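PDB 3GVX: glycerate dehydrogenase related protein from Thermoplasma acidophilum, which probably works as an NAD(P)-dependent reductase of glyoxylate or hydroxypyruvate in the D-isomer specific 2-hydroxyacid dehydrogenase family. Local coordinates for residues H88-L93 / T118-K123; L125-Y130 / R136-A141; F144-I149 / S174-I179; G221-K224 / D228-Y231. All blocks are in the same frame, centred on the assembly; numbering follows the deposited sequence.

Interaction 1. Residues H88-L93 / T118-K123; sequences HAFALL and TLLYGK. With K (potassium ion), chain D.
Leu-93, on helix 79-97, and Leu-120, at the start of a type II beta turn running to Lys-123, bring the two backbones nearest each other, with 9.0 Å between their CA atoms. Leu-120 makes all the contacts of 118-123 with the helix segment. Its CG lies anti to the carbonyl carbon (chi1 -61°), which sends the isobutyl group at the helix with a methyl for each of two partners. CD2 of Leu-120 presses on CD2 of Leu-93 at 3.4 Å, tighter than ordinary van der Waals contact, and the two leucines cross obliquely. CD1 of Leu-120 stands at the edge of the Phe-90 ring, near its plane, 4.2 Å from CE1 of Phe-90. Leu-93 reaches across from a backbone position that does not face the turn, and its chi1 of -139° is far from staggered. The turn leads into strand 124-128 of the parallel, Rossmann-type sheet, so the contact joins helix 79-97 to the loop just before that strand; Phe-176 of the sheet touches both leucines. Earlier on the same helix, two residues before Phe-90, ND1 of His-88 binds a potassium ion at 2.7 Å, with a water and the carbonyl oxygens of Val-256 and Ala-257. Thr-117 OG1 of the second subunit completes the site, so the ion links the two chains. The backbone N atoms of Leu-120 and Tyr-121 are hydrogen-bonded to the carboxylate of Glu-87 of the second subunit.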
loop_
_atom_site.group_PDB
_atom_site.type_symbol
_atom_site.label_atom_id
_atom_site.label_comp_id
_atom_site.label_asym_id
_atom_site.label_seq_id
_atom_site.Cartn_x
_atom_site.Cartn_y
_atom_site.Cartn_z
ATOM N N HIS B 88 1.947 -6.303 -5.344
ATOM C CA HIS B 88 2.681 -5.848 -6.513
ATOM C C HIS B 88 1.888 -4.800 -7.265
ATOM O O HIS B 88 2.461 -3.889 -7.852
ATOM C CB HIS B 88 2.999 -6.995 -7.471
ATOM C CG HIS B 88 3.957 -6.612 -8.544
ATOM N ND1 HIS B 88 5.318 -6.632 -8.365
ATOM C CD2 HIS B 88 3.754 -6.121 -9.793
ATOM C CE1 HIS B 88 5.916 -6.171 -9.448
ATOM N NE2 HIS B 88 4.986 -5.854 -10.328
ATOM N N ALA B 89 0.565 -4.939 -7.248
ATOM C CA ALA B 89 -0.312 -3.995 -7.921
ATOM C C ALA B 89 -0.272 -2.640 -7.223
ATOM O O ALA B 89 -0.233 -1.599 -7.867
ATOM C CB ALA B 89 -1.740 -4.540 -7.975
ATOM N N PHE B 90 -0.259 -2.635 -5.900
ATOM C CA PHE B 90 -0.205 -1.359 -5.222
ATOM C C PHE B 90 1.173 -0.719 -5.397
ATOM O O PHE B 90 1.286 0.502 -5.427
ATOM C CB PHE B 90 -0.626 -1.497 -3.754
ATOM C CG PHE B 90 -2.105 -1.266 -3.540
ATOM C CD1 PHE B 90 -2.604 0.011 -3.332
ATOM C CD2 PHE B 90 -3.008 -2.304 -3.655
ATOM C CE1 PHE B 90 -3.981 0.246 -3.256
ATOM C CE2 PHE B 90 -4.381 -2.075 -3.582
ATOM C CZ PHE B 90 -4.865 -0.801 -3.387
ATOM N N ALA B 91 2.197 -1.548 -5.584
ATOM C CA ALA B 91 3.551 -1.046 -5.784
ATOM C C ALA B 91 3.650 -0.268 -7.102
ATOM O O ALA B 91 4.277 0.793 -7.159
ATOM C CB ALA B 91 4.558 -2.199 -5.758
ATOM N N LEU B 92 3.012 -0.784 -8.151
ATOM C CA LEU B 92 3.013 -0.105 -9.454
ATOM C C LEU B 92 2.192 1.159 -9.364
ATOM O O LEU B 92 2.575 2.231 -9.823
ATOM C CB LEU B 92 2.406 -1.003 -10.521
ATOM C CG LEU B 92 3.317 -2.168 -10.843
ATOM C CD1 LEU B 92 2.545 -3.237 -11.607
ATOM C CD2 LEU B 92 4.533 -1.628 -11.594
ATOM N N LEU B 93 1.028 0.981 -8.766
ATOM C CA LEU B 93 0.057 2.032 -8.549
ATOM C C LEU B 93 0.679 3.250 -7.870
ATOM O O LEU B 93 0.569 4.372 -8.364
ATOM C CB LEU B 93 -1.070 1.482 -7.695
ATOM C CG LEU B 93 -2.462 1.936 -8.117
ATOM C CD1 LEU B 93 -3.472 0.921 -7.592
ATOM C CD2 LEU B 93 -2.729 3.359 -7.639
ATOM N N THR B 118 -0.178 12.301 -6.743
ATOM C CA THR B 118 -1.542 11.863 -6.737
ATOM C C THR B 118 -1.752 11.031 -5.487
ATOM O O THR B 118 -0.914 10.259 -5.053
ATOM C CB THR B 118 -1.854 11.022 -7.973
ATOM O OG1 THR B 118 -1.737 11.844 -9.134
ATOM C CG2 THR B 118 -3.254 10.451 -7.891
ATOM N N LEU B 119 -2.913 11.203 -4.917
ATOM C CA LEU B 119 -3.285 10.503 -3.724
ATOM C C LEU B 119 -4.330 9.464 -4.016
ATOM O O LEU B 119 -5.200 9.684 -4.844
ATOM C CB LEU B 119 -3.877 11.510 -2.803
ATOM C CG LEU B 119 -3.461 11.873 -1.413
ATOM C CD1 LEU B 119 -2.214 12.795 -1.278
ATOM C CD2 LEU B 119 -4.720 12.563 -1.004
ATOM N N LEU B 120 -4.277 8.363 -3.289
ATOM C CA LEU B 120 -5.247 7.312 -3.493
ATOM C C LEU B 120 -6.481 7.580 -2.658
ATOM O O LEU B 120 -7.608 7.349 -3.091
ATOM C CB LEU B 120 -4.651 5.970 -3.113
ATOM C CG LEU B 120 -3.435 5.645 -3.965
ATOM C CD1 LEU B 120 -2.861 4.304 -3.539
ATOM C CD2 LEU B 120 -3.838 5.668 -5.449
ATOM N N TYR B 121 -6.259 8.101 -1.460
ATOM C CA TYR B 121 -7.354 8.389 -0.547
ATOM C C TYR B 121 -8.547 9.115 -1.172
ATOM O O TYR B 121 -8.398 10.195 -1.742
ATOM C CB TYR B 121 -6.856 9.190 0.650
ATOM C CG TYR B 121 -7.903 9.368 1.719
ATOM C CD1 TYR B 121 -8.044 8.440 2.747
ATOM C CD2 TYR B 121 -8.749 10.475 1.717
ATOM C CE1 TYR B 121 -8.999 8.614 3.757
ATOM C CE2 TYR B 121 -9.706 10.663 2.717
ATOM C CZ TYR B 121 -9.821 9.730 3.735
ATOM O OH TYR B 121 -10.722 9.930 4.749
ATOM N N GLY B 122 -9.732 8.522 -1.041
ATOM C CA GLY B 122 -10.929 9.137 -1.581
ATOM C C GLY B 122 -11.231 8.809 -3.031
ATOM O O GLY B 122 -12.307 9.101 -3.536
ATOM N N LYS B 123 -10.289 8.180 -3.707
ATOM C CA LYS B 123 -10.519 7.834 -5.088
ATOM C C LYS B 123 -11.220 6.512 -5.369
ATOM O O LYS B 123 -11.244 5.605 -4.544
ATOM C CB LYS B 123 -9.209 7.927 -5.849
ATOM C CG LYS B 123 -8.890 9.355 -6.159
ATOM C CD LYS B 123 -7.431 9.552 -6.316
ATOM C CE LYS B 123 -7.157 10.876 -6.983
ATOM N NZ LYS B 123 -7.794 11.965 -6.233
HETATM K K K D . 5.797 -8.836 -6.881
HETATM O O HOH W 1 4.540 -8.738 -4.642
#

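Interaction 2. Residues L125-Y130 / R136-A141; sequences LGILGY and RVAHLA
Strand 125-128 and helix 136-141 lie nearly antiparallel (173°), their axes 10.1 Å apart, and Leu-125 and Ile-127 on the strand side meet Val-137, Ala-138 and Ala-141. This is the first strand and helix of a beta-alpha-beta unit that continues into strand 147-151. The link between them holds Gly-129, whose positive phi leaves no room for a side chain and which belongs to a GxGxxG pattern, consistent with the dinucleotide-binding loop of a Rossmann fold. The aliphatic contacts are made by methyl groups. With CG anti to the backbone N (chi1 167°), Leu-125 extends toward the helix, and its CD2 comes to 3.5 Å from CB of Ala-141, a close fit, while also touching CG1 of Val-137 from nearly a right angle. Alternate strand positions bring Ile-127 to the same helix face. CD1 of Ile-127 touches both CB of Ala-138, at 3.9 Å, and CG1 of Val-137, at 4.0 Å, isoleucine and valine running antiparallel alongside each other. The aromatic contact is at an edge: CB of Ala-138 lies in the plane of the Tyr-130 ring, 3.2 Å from OH and 3.9 Å from CE1. That hydroxyl is hydrogen-bonded to OD1 of Asp-157. No hydrogen bond joins strand to helix, so the fit depends on close apolar shape, with two alanines allowing the helix near the sheet, and the tyrosine's polar end is satisfied elsewhere.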
loop_
_atom_site.group_PDB
_atom_site.type_symbol
_atom_site.label_atom_id
_atom_site.label_comp_id
_atom_site.label_asym_id
_atom_site.label_seq_id
_atom_site.Cartn_x
_atom_site.Cartn_y
_atom_site.Cartn_z
ATOM N N LEU B 125 -11.462 3.086 -7.195
ATOM C CA LEU B 125 -10.672 2.026 -7.810
ATOM C C LEU B 125 -11.627 1.015 -8.450
ATOM O O LEU B 125 -12.412 0.358 -7.757
ATOM C CB LEU B 125 -9.797 1.329 -6.765
ATOM C CG LEU B 125 -9.163 0.004 -7.197
ATOM C CD1 LEU B 125 -8.258 0.202 -8.416
ATOM C CD2 LEU B 125 -8.412 -0.583 -6.019
ATOM N N GLY B 126 -11.566 0.913 -9.773
ATOM C CA GLY B 126 -12.405 -0.018 -10.500
ATOM C C GLY B 126 -11.673 -1.332 -10.702
ATOM O O GLY B 126 -10.543 -1.355 -11.193
ATOM N N ILE B 127 -12.303 -2.433 -10.298
ATOM C CA ILE B 127 -11.690 -3.745 -10.453
ATOM C C ILE B 127 -12.435 -4.577 -11.476
ATOM O O ILE B 127 -13.648 -4.769 -11.405
ATOM C CB ILE B 127 -11.637 -4.547 -9.138
ATOM C CG1 ILE B 127 -10.854 -3.764 -8.086
ATOM C CG2 ILE B 127 -10.973 -5.899 -9.386
ATOM C CD1 ILE B 127 -11.005 -4.307 -6.693
ATOM N N LEU B 128 -11.675 -5.068 -12.435
ATOM C CA LEU B 128 -12.217 -5.878 -13.495
ATOM C C LEU B 128 -11.936 -7.331 -13.135
ATOM O O LEU B 128 -10.794 -7.790 -13.191
ATOM C CB LEU B 128 -11.536 -5.500 -14.802
ATOM C CG LEU B 128 -12.139 -6.070 -16.081
ATOM C CD1 LEU B 128 -13.578 -5.576 -16.252
ATOM C CD2 LEU B 128 -11.259 -5.650 -17.260
ATOM N N GLY B 129 -12.983 -8.053 -12.754
ATOM C CA GLY B 129 -12.808 -9.434 -12.356
ATOM C C GLY B 129 -12.668 -9.443 -10.853
ATOM O O GLY B 129 -11.720 -8.875 -10.305
ATOM N N TYR B 130 -13.605 -10.080 -10.166
ATOM C CA TYR B 130 -13.532 -10.087 -8.724
ATOM C C TYR B 130 -13.222 -11.419 -8.093
ATOM O O TYR B 130 -14.047 -12.016 -7.386
ATOM C CB TYR B 130 -14.803 -9.534 -8.111
ATOM C CG TYR B 130 -14.518 -8.921 -6.767
ATOM C CD1 TYR B 130 -13.603 -7.879 -6.644
ATOM C CD2 TYR B 130 -15.142 -9.386 -5.617
ATOM C CE1 TYR B 130 -13.317 -7.313 -5.403
ATOM C CE2 TYR B 130 -14.864 -8.829 -4.368
ATOM C CZ TYR B 130 -13.954 -7.792 -4.272
ATOM O OH TYR B 130 -13.703 -7.240 -3.048
ATOM N N ARG B 136 -8.395 -9.361 -2.619
ATOM C CA ARG B 136 -7.246 -8.940 -1.842
ATOM C C ARG B 136 -6.892 -7.491 -2.159
ATOM O O ARG B 136 -6.529 -6.734 -1.283
ATOM C CB ARG B 136 -6.056 -9.851 -2.128
ATOM C CG ARG B 136 -4.848 -9.562 -1.275
ATOM C CD ARG B 136 -5.148 -9.659 0.215
ATOM N NE ARG B 136 -3.971 -9.303 1.001
ATOM C CZ ARG B 136 -3.877 -9.343 2.325
ATOM N NH1 ARG B 136 -4.907 -9.731 3.058
ATOM N NH2 ARG B 136 -2.734 -8.995 2.904
ATOM N N VAL B 137 -7.002 -7.131 -3.431
ATOM C CA VAL B 137 -6.724 -5.780 -3.896
ATOM C C VAL B 137 -7.700 -4.822 -3.231
ATOM O O VAL B 137 -7.301 -3.765 -2.746
ATOM C CB VAL B 137 -6.831 -5.679 -5.467
ATOM C CG1 VAL B 137 -7.093 -4.236 -5.899
ATOM C CG2 VAL B 137 -5.541 -6.208 -6.114
ATOM N N ALA B 138 -8.972 -5.222 -3.193
ATOM C CA ALA B 138 -10.036 -4.431 -2.579
ATOM C C ALA B 138 -9.879 -4.267 -1.062
ATOM O O ALA B 138 -10.301 -3.263 -0.498
ATOM C CB ALA B 138 -11.396 -5.042 -2.909
ATOM N N HIS B 139 -9.266 -5.255 -0.416
ATOM C CA HIS B 139 -9.027 -5.204 1.029
ATOM C C HIS B 139 -7.992 -4.117 1.284
ATOM O O HIS B 139 -8.142 -3.320 2.197
ATOM C CB HIS B 139 -8.550 -6.577 1.542
ATOM C CG HIS B 139 -7.685 -6.522 2.762
ATOM N ND1 HIS B 139 -8.186 -6.501 4.045
ATOM C CD2 HIS B 139 -6.337 -6.521 2.889
ATOM C CE1 HIS B 139 -7.184 -6.491 4.907
ATOM N NE2 HIS B 139 -6.051 -6.503 4.232
ATOM N N LEU B 140 -6.959 -4.071 0.449
ATOM C CA LEU B 140 -5.925 -3.046 0.575
ATOM C C LEU B 140 -6.492 -1.668 0.208
ATOM O O LEU B 140 -6.219 -0.676 0.878
ATOM C CB LEU B 140 -4.723 -3.368 -0.316
ATOM C CG LEU B 140 -3.928 -4.638 -0.001
ATOM C CD1 LEU B 140 -2.809 -4.769 -1.035
ATOM C CD2 LEU B 140 -3.382 -4.587 1.435
ATOM N N ALA B 141 -7.303 -1.622 -0.847
ATOM C CA ALA B 141 -7.915 -0.373 -1.287
ATOM C C ALA B 141 -8.785 0.269 -0.210
ATOM O O ALA B 141 -8.750 1.482 -0.033
ATOM C CB ALA B 141 -8.714 -0.601 -2.574
#

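Interaction 3. Residues F144-I149 / S174-I179; sequences FGMRVI and SDFVLI
Met-146, modelled as selenomethionine, carries CG anti to its carbonyl carbon (chi1 -44°) and then bends at chi3 (75°), which swings its terminal methyl toward Phe-176, whose CG is likewise anti to the carbonyl carbon (chi1 -60°). The two segments belong to the parallel sheet of the Rossmann-type domain, but they are not neighbours in it: strand 124-128 runs between strands 147-151 and 176-179 and is hydrogen-bonded through its backbone to both, so the segments meet only through side chains that reach past the first residues of the middle strand, on its two faces. On the face covered by helix 132-143, CE of Met-146 comes to 4.2 Å from CD2 of Phe-176. The approach is oblique to the ring, and the two side chains cross at about a right angle. Leu-125 of the middle strand touches both, and Phe-176 also packs on Leu-120. The chain arrives at Met-146 through Gly-145, which ends the preceding helix with positive phi in a Schellman motif, a backbone shape suited to glycine, with no CB to meet the carbonyl oxygen of Phe-144. Ile-149 points to the other face of the sheet, where its CD1 lies a loose 4.4 Å from OG of Ser-174. The serine hydroxyl is hydrogen-bonded to the carbonyl oxygen of Leu-170, in helix 167-172. In the methionine-phenylalanine pair the methyl does the touching, for the SE atom of Met-146 stays 5.7 Å from CD2 of Phe-176.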
loop_
_atom_site.group_PDB
_atom_site.type_symbol
_atom_site.label_atom_id
_atom_site.label_comp_id
_atom_site.label_asym_id
_atom_site.label_seq_id
_atom_site.Cartn_x
_atom_site.Cartn_y
_atom_site.Cartn_z
ATOM N N PHE B 144 -6.602 1.910 2.282
ATOM C CA PHE B 144 -6.073 3.171 1.766
ATOM C C PHE B 144 -7.155 4.236 1.676
ATOM O O PHE B 144 -6.897 5.363 1.271
ATOM C CB PHE B 144 -5.412 2.963 0.388
ATOM C CG PHE B 144 -3.974 2.553 0.456
ATOM C CD1 PHE B 144 -2.997 3.473 0.766
ATOM C CD2 PHE B 144 -3.592 1.245 0.225
ATOM C CE1 PHE B 144 -1.676 3.100 0.848
ATOM C CE2 PHE B 144 -2.261 0.868 0.308
ATOM C CZ PHE B 144 -1.305 1.801 0.622
ATOM N N GLY B 145 -8.375 3.865 2.042
ATOM C CA GLY B 145 -9.481 4.793 1.988
ATOM C C GLY B 145 -10.096 4.947 0.610
ATOM O O GLY B 145 -10.831 5.883 0.353
HETATM N N MSE B 146 -9.826 4.016 -0.286
HETATM C CA MSE B 146 -10.373 4.118 -1.628
HETATM C C MSE B 146 -11.790 3.590 -1.671
HETATM O O MSE B 146 -12.200 2.837 -0.806
HETATM C CB MSE B 146 -9.508 3.325 -2.604
HETATM C CG MSE B 146 -8.018 3.543 -2.398
HETATM SE SE MSE B 146 -7.072 2.781 -3.745
HETATM C CE MSE B 146 -7.351 3.839 -4.929
ATOM N N ARG B 147 -12.519 3.986 -2.700
ATOM C CA ARG B 147 -13.879 3.535 -2.925
ATOM C C ARG B 147 -13.683 2.424 -3.952
ATOM O O ARG B 147 -12.843 2.549 -4.841
ATOM C CB ARG B 147 -14.697 4.693 -3.500
ATOM C CG ARG B 147 -16.111 4.367 -3.905
ATOM C CD ARG B 147 -16.774 5.607 -4.549
ATOM N NE ARG B 147 -18.201 5.407 -4.757
ATOM C CZ ARG B 147 -19.061 5.125 -3.785
ATOM N NH1 ARG B 147 -18.636 5.016 -2.530
ATOM N NH2 ARG B 147 -20.343 4.936 -4.070
ATOM N N VAL B 148 -14.442 1.341 -3.852
ATOM C CA VAL B 148 -14.252 0.241 -4.786
ATOM C C VAL B 148 -15.428 -0.096 -5.685
ATOM O O VAL B 148 -16.550 -0.283 -5.237
ATOM C CB VAL B 148 -13.781 -1.027 -4.034
ATOM C CG1 VAL B 148 -13.712 -2.216 -4.980
ATOM C CG2 VAL B 148 -12.406 -0.758 -3.393
ATOM N N ILE B 149 -15.145 -0.151 -6.976
ATOM C CA ILE B 149 -16.136 -0.473 -7.971
ATOM C C ILE B 149 -15.695 -1.775 -8.617
ATOM O O ILE B 149 -14.536 -1.947 -9.005
ATOM C CB ILE B 149 -16.251 0.661 -9.001
ATOM C CG1 ILE B 149 -16.779 1.906 -8.281
ATOM C CG2 ILE B 149 -17.164 0.243 -10.159
ATOM C CD1 ILE B 149 -16.338 3.198 -8.870
ATOM N N SER B 174 -14.326 5.040 -12.595
ATOM C CA SER B 174 -13.003 4.816 -12.026
ATOM C C SER B 174 -11.882 5.820 -12.314
ATOM O O SER B 174 -11.789 6.393 -13.399
ATOM C CB SER B 174 -12.519 3.419 -12.425
ATOM O OG SER B 174 -13.494 2.457 -12.112
ATOM N N ASP B 175 -11.028 6.015 -11.312
ATOM C CA ASP B 175 -9.857 6.877 -11.443
ATOM C C ASP B 175 -8.689 5.940 -11.701
ATOM O O ASP B 175 -7.686 6.304 -12.316
ATOM C CB ASP B 175 -9.633 7.678 -10.158
ATOM C CG ASP B 175 -10.781 8.604 -9.850
ATOM O OD1 ASP B 175 -11.147 9.412 -10.714
ATOM O OD2 ASP B 175 -11.325 8.533 -8.742
ATOM N N PHE B 176 -8.851 4.720 -11.209
ATOM C CA PHE B 176 -7.865 3.674 -11.351
ATOM C C PHE B 176 -8.615 2.418 -11.718
ATOM O O PHE B 176 -9.692 2.152 -11.197
ATOM C CB PHE B 176 -7.137 3.431 -10.033
ATOM C CG PHE B 176 -6.411 4.627 -9.507
ATOM C CD1 PHE B 176 -5.079 4.845 -9.826
ATOM C CD2 PHE B 176 -7.061 5.549 -8.714
ATOM C CE1 PHE B 176 -4.414 5.966 -9.362
ATOM C CE2 PHE B 176 -6.399 6.676 -8.245
ATOM C CZ PHE B 176 -5.076 6.882 -8.570
ATOM N N VAL B 177 -8.050 1.649 -12.628
ATOM C CA VAL B 177 -8.668 0.412 -13.023
ATOM C C VAL B 177 -7.658 -0.693 -12.953
ATOM O O VAL B 177 -6.562 -0.601 -13.509
ATOM C CB VAL B 177 -9.222 0.457 -14.448
ATOM C CG1 VAL B 177 -9.482 -0.981 -14.932
ATOM C CG2 VAL B 177 -10.493 1.303 -14.489
ATOM N N LEU B 178 -8.032 -1.741 -12.242
ATOM C CA LEU B 178 -7.166 -2.881 -12.125
ATOM C C LEU B 178 -7.748 -4.050 -12.908
ATOM O O LEU B 178 -8.919 -4.394 -12.762
ATOM C CB LEU B 178 -6.994 -3.296 -10.673
ATOM C CG LEU B 178 -6.065 -4.507 -10.675
ATOM C CD1 LEU B 178 -4.661 -4.100 -10.212
ATOM C CD2 LEU B 178 -6.689 -5.602 -9.819
ATOM N N ILE B 179 -6.924 -4.665 -13.738
ATOM C CA ILE B 179 -7.398 -5.795 -14.498
ATOM C C ILE B 179 -6.899 -7.065 -13.849
ATOM O O ILE B 179 -5.707 -7.315 -13.775
ATOM C CB ILE B 179 -6.936 -5.745 -15.948
ATOM C CG1 ILE B 179 -7.390 -4.422 -16.569
ATOM C CG2 ILE B 179 -7.506 -6.948 -16.702
ATOM C CD1 ILE B 179 -6.671 -4.057 -17.826
#

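Interaction 4. Residues G221-K224 / D228-Y231; sequences GFLK and DVWY
Phe-222 and Val-229 cross at about a right angle, as do Leu-223 and Tyr-231; of these two neighbouring residues of helix 216-225, Phe-222 meets Val-229, and Leu-223 meets both Val-229 and Tyr-231. CE2 of the phenylalanine ring does the touching in the first pair: CE2 of Phe-222 is 3.8 Å from CG2 of Val-229 and 4.1 Å from its CG1, with the valine methyl CG2 oblique to the ring. A chi1 of -173° on Phe-222, with CG anti to the backbone N, extends the ring across the gap. Leu-223 divides its two methyls. CD1 of Leu-223 meets CB of Tyr-231 at 3.9 Å. CD2 of Leu-223 rests on the backbone, 3.3 Å from the carbonyl O of Val-229. The contact closes the return from helix to strand in a beta-alpha-beta unit: helix 216-225 follows strand 204-207, and the chain turns sharply back into strand 230-233, which lies beside strand 204-207 in the parallel sheet. From CB onward the Tyr-231 side chain leads away from the helix, and its OH is hydrogen-bonded to ND2 of Asn-207. Trp-230 points away from the helix and stacks on His-96. At the turn itself, OD2 of Asp-228 makes a salt bridge to Arg-226 and accepts a hydrogen bond from the backbone N of Asn-202.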
loop_
_atom_site.group_PDB
_atom_site.type_symbol
_atom_site.label_atom_id
_atom_site.label_comp_id
_atom_site.label_asym_id
_atom_site.label_seq_id
_atom_site.Cartn_x
_atom_site.Cartn_y
_atom_site.Cartn_z
ATOM N N GLY B 221 -2.070 2.516 -29.100
ATOM C CA GLY B 221 -2.585 3.627 -29.869
ATOM C C GLY B 221 -3.247 4.634 -28.968
ATOM O O GLY B 221 -3.120 5.839 -29.156
ATOM N N PHE B 222 -3.940 4.119 -27.965
ATOM C CA PHE B 222 -4.635 4.959 -27.007
ATOM C C PHE B 222 -3.684 5.749 -26.104
ATOM O O PHE B 222 -4.020 6.834 -25.652
ATOM C CB PHE B 222 -5.583 4.104 -26.166
ATOM C CG PHE B 222 -6.473 4.894 -25.266
ATOM C CD1 PHE B 222 -7.560 5.586 -25.770
ATOM C CD2 PHE B 222 -6.218 4.956 -23.909
ATOM C CE1 PHE B 222 -8.380 6.331 -24.929
ATOM C CE2 PHE B 222 -7.031 5.699 -23.063
ATOM C CZ PHE B 222 -8.114 6.388 -23.576
ATOM N N LEU B 223 -2.496 5.210 -25.864
ATOM C CA LEU B 223 -1.517 5.875 -25.011
ATOM C C LEU B 223 -0.889 7.077 -25.693
ATOM O O LEU B 223 -0.407 7.992 -25.035
ATOM C CB LEU B 223 -0.442 4.881 -24.562
ATOM C CG LEU B 223 -1.020 3.869 -23.564
ATOM C CD1 LEU B 223 0.022 2.818 -23.218
ATOM C CD2 LEU B 223 -1.502 4.616 -22.315
ATOM N N LYS B 224 -0.903 7.073 -27.020
ATOM C CA LYS B 224 -0.369 8.184 -27.799
ATOM C C LYS B 224 -1.390 9.308 -27.850
ATOM O O LYS B 224 -1.061 10.474 -27.684
ATOM C CB LYS B 224 -0.046 7.724 -29.223
ATOM C CG LYS B 224 1.118 6.773 -29.325
ATOM C CD LYS B 224 2.413 7.541 -29.502
ATOM C CE LYS B 224 3.604 6.658 -29.203
ATOM N NZ LYS B 224 4.851 7.451 -29.318
ATOM N N ASP B 228 -2.449 11.320 -20.966
ATOM C CA ASP B 228 -2.612 11.489 -19.513
ATOM C C ASP B 228 -2.843 10.122 -18.879
ATOM O O ASP B 228 -2.704 9.945 -17.673
ATOM C CB ASP B 228 -3.812 12.380 -19.219
ATOM C CG ASP B 228 -5.057 11.897 -19.931
ATOM O OD1 ASP B 228 -5.000 11.749 -21.166
ATOM O OD2 ASP B 228 -6.082 11.650 -19.268
ATOM N N VAL B 229 -3.200 9.156 -19.715
ATOM C CA VAL B 229 -3.463 7.805 -19.255
ATOM C C VAL B 229 -2.196 6.978 -19.183
ATOM O O VAL B 229 -1.349 7.026 -20.074
ATOM C CB VAL B 229 -4.487 7.094 -20.175
ATOM C CG1 VAL B 229 -4.681 5.645 -19.727
ATOM C CG2 VAL B 229 -5.811 7.853 -20.154
ATOM N N TRP B 230 -2.062 6.233 -18.097
ATOM C CA TRP B 230 -0.902 5.391 -17.922
ATOM C C TRP B 230 -1.316 3.953 -17.896
ATOM O O TRP B 230 -2.439 3.614 -17.538
ATOM C CB TRP B 230 -0.135 5.750 -16.644
ATOM C CG TRP B 230 0.762 6.907 -16.836
ATOM C CD1 TRP B 230 0.395 8.163 -17.212
ATOM C CD2 TRP B 230 2.191 6.927 -16.707
ATOM N NE1 TRP B 230 1.497 8.968 -17.320
ATOM C CE2 TRP B 230 2.611 8.240 -17.009
ATOM C CE3 TRP B 230 3.151 5.973 -16.353
ATOM C CZ2 TRP B 230 3.961 8.622 -16.979
ATOM C CZ3 TRP B 230 4.493 6.355 -16.317
ATOM C CH2 TRP B 230 4.882 7.670 -16.624
ATOM N N TYR B 231 -0.388 3.102 -18.286
ATOM C CA TYR B 231 -0.643 1.688 -18.305
ATOM C C TYR B 231 0.466 1.022 -17.531
ATOM O O TYR B 231 1.616 1.040 -17.947
ATOM C CB TYR B 231 -0.665 1.186 -19.749
ATOM C CG TYR B 231 -0.962 -0.288 -19.876
ATOM C CD1 TYR B 231 -2.141 -0.825 -19.377
ATOM C CD2 TYR B 231 -0.073 -1.144 -20.519
ATOM C CE1 TYR B 231 -2.425 -2.184 -19.501
ATOM C CE2 TYR B 231 -0.343 -2.509 -20.661
ATOM C CZ TYR B 231 -1.524 -3.023 -20.155
ATOM O OH TYR B 231 -1.810 -4.356 -20.316
#

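Overall arrangement
The four contacts follow one another along the chain without interleaving, and all lie in the NAD-binding part of the family sequence. Interactions 1, 2 and 3 form one cluster, with centres 7 to 11 Å apart: the Phe-90 ring of interaction 1 packs on the helix of interaction 2, and strand 124-128 of interaction 2 separates the two strands of interaction 3. Interaction 4 stands farther along the same parallel sheet, its centre 18 to 22 Å from the others and touching none of them. The clustered three also border the second subunit, whereas interaction 4 does not, so the dimer interface and the core of the Rossmann-type sheet share neighbouring side chains.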